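Local coordinates for protein accelerated cell death 11 (Arabidopsis thaliana, PDB 4NT1) that selectively transfers ceramide-1-phosphate and phytoceramide-1-phosphate between membranes, and does not transport ceramide or galactosylceramide, at residues A[20-24]-A[36-40]. Residues are numbered along the deposited sequence; the frame is centred on the assembly and turned at random.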
loop_
_atom_site.group_PDB
_atom_site.type_symbol
_atom_site.label_atom_id
_atom_site.label_comp_id
_atom_site.label_asym_id
_atom_site.label_seq_id
_atom_site.Cartn_x
_atom_site.Cartn_y
_atom_site.Cartn_z
ATOM N N LYS A 20 1.961 -2.109 -14.573
ATOM C CA LYS A 20 1.706 -3.457 -15.081
ATOM C C LYS A 20 0.480 -4.100 -14.435
ATOM O O LYS A 20 -0.311 -4.753 -15.112
ATOM C CB LYS A 20 2.919 -4.367 -14.873
ATOM C CG LYS A 20 4.107 -4.024 -15.756
ATOM C CD LYS A 20 5.281 -4.929 -15.414
ATOM C CE LYS A 20 6.515 -4.555 -16.219
ATOM N NZ LYS A 20 7.082 -3.252 -15.769
ATOM N N LEU A 21 0.335 -3.924 -13.124
ATOM C CA LEU A 21 -0.818 -4.455 -12.410
ATOM C C LEU A 21 -2.096 -3.761 -12.876
ATOM O O LEU A 21 -3.117 -4.419 -13.049
ATOM C CB LEU A 21 -0.629 -4.337 -10.889
ATOM C CG LEU A 21 0.467 -5.269 -10.349
ATOM C CD1 LEU A 21 0.796 -4.978 -8.862
ATOM C CD2 LEU A 21 0.052 -6.724 -10.542
ATOM N N ALA A 22 -2.037 -2.446 -13.100
ATOM C CA ALA A 22 -3.222 -1.714 -13.584
ATOM C C ALA A 22 -3.646 -2.218 -14.968
ATOM O O ALA A 22 -4.832 -2.408 -15.249
ATOM C CB ALA A 22 -2.950 -0.222 -13.621
ATOM N N ILE A 23 -2.664 -2.441 -15.830
ATOM C CA ILE A 23 -2.931 -3.017 -17.152
ATOM C C ILE A 23 -3.641 -4.364 -17.053
ATOM O O ILE A 23 -4.592 -4.625 -17.792
ATOM C CB ILE A 23 -1.642 -3.172 -17.974
ATOM C CG1 ILE A 23 -1.082 -1.798 -18.333
ATOM C CG2 ILE A 23 -1.899 -4.023 -19.217
ATOM C CD1 ILE A 23 0.338 -1.842 -18.910
ATOM N N ILE A 24 -3.177 -5.221 -16.142
ATOM C CA ILE A 24 -3.807 -6.517 -15.918
ATOM C C ILE A 24 -5.249 -6.381 -15.416
ATOM O O ILE A 24 -6.157 -7.039 -15.928
ATOM C CB ILE A 24 -2.992 -7.374 -14.919
ATOM C CG1 ILE A 24 -1.650 -7.787 -15.543
ATOM C CG2 ILE A 24 -3.806 -8.606 -14.479
ATOM C CD1 ILE A 24 -0.642 -8.343 -14.510
ATOM N N GLN A 36 3.770 -11.897 -8.829
ATOM C CA GLN A 36 3.937 -10.537 -9.367
ATOM C C GLN A 36 3.398 -9.460 -8.429
ATOM O O GLN A 36 4.069 -8.451 -8.167
ATOM C CB GLN A 36 3.243 -10.395 -10.723
ATOM C CG GLN A 36 3.388 -8.999 -11.319
ATOM C CD GLN A 36 2.980 -8.959 -12.782
ATOM O OE1 GLN A 36 2.713 -10.002 -13.395
ATOM N NE2 GLN A 36 2.917 -7.758 -13.348
ATOM N N PHE A 37 2.168 -9.663 -7.958
ATOM C CA PHE A 37 1.532 -8.729 -7.028
ATOM C C PHE A 37 2.363 -8.544 -5.759
ATOM O O PHE A 37 2.654 -7.418 -5.354
ATOM C CB PHE A 37 0.138 -9.232 -6.675
ATOM C CG PHE A 37 -0.548 -8.437 -5.596
ATOM C CD1 PHE A 37 -1.170 -7.233 -5.892
ATOM C CD2 PHE A 37 -0.574 -8.905 -4.289
ATOM C CE1 PHE A 37 -1.803 -6.497 -4.901
ATOM C CE2 PHE A 37 -1.206 -8.170 -3.287
ATOM C CZ PHE A 37 -1.824 -6.971 -3.594
ATOM N N SER A 38 2.768 -9.645 -5.137
ATOM C CA SER A 38 3.486 -9.530 -3.866
ATOM C C SER A 38 4.841 -8.833 -4.044
ATOM O O SER A 38 5.250 -8.018 -3.205
ATOM C CB SER A 38 3.625 -10.895 -3.178
ATOM O OG SER A 38 4.468 -11.765 -3.920
ATOM N N HIS A 39 5.525 -9.132 -5.147
ATOM C CA HIS A 39 6.778 -8.456 -5.469
ATOM C C HIS A 39 6.603 -6.937 -5.633
ATOM O O HIS A 39 7.420 -6.155 -5.140
ATOM C CB HIS A 39 7.409 -9.048 -6.736
ATOM C CG HIS A 39 8.045 -10.390 -6.529
ATOM N ND1 HIS A 39 8.967 -10.920 -7.405
ATOM C CD2 HIS A 39 7.881 -11.314 -5.551
ATOM C CE1 HIS A 39 9.351 -12.108 -6.971
ATOM N NE2 HIS A 39 8.711 -12.368 -5.845
ATOM N N ALA A 40 5.546 -6.524 -6.327
ATOM C CA ALA A 40 5.272 -5.094 -6.506
ATOM C C ALA A 40 5.020 -4.421 -5.163
ATOM O O ALA A 40 5.522 -3.332 -4.890
ATOM C CB ALA A 40 4.085 -4.890 -7.430
#
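Residues 20-24 and 36-40 lie on consecutive helices, 10-25 and 34-51, of the all-helical GLTP fold; the axes of these segments run roughly antiparallel, at 145° between their directions. They approach only to 11.3 Å, so side chains make the contact; the closest CA pair is Leu-21 and Phe-37, at 7.3 Å. Leu-21, buried and pointing toward helix 34-51, fills the gap: a branched aliphatic chain can bridge it and touch several neighbours. Leu-21 CD1 lies 4.2 Å from Phe-37 CD1; Phe-37 also packs on Leu-194 of helix 173-199, while Leu-21 touches Leu-190 there, so a third helix shares this apolar core. The Phe-37 side chain is about 10 Å from that of Arg-104, which binds the phosphorylated lipid: this is packing near the headgroup site. Ala-40, with just a methyl group, lets Leu-21 come close. At the more open border, long, flexible Gln-36 stretches across, its NE2 in van der Waals contact with Lys-20 CB (3.7 Å) and Ile-24 CD1 (3.8 Å). The tightest approach is Leu-21 CD1 to Ala-40 CB, 3.6 Å.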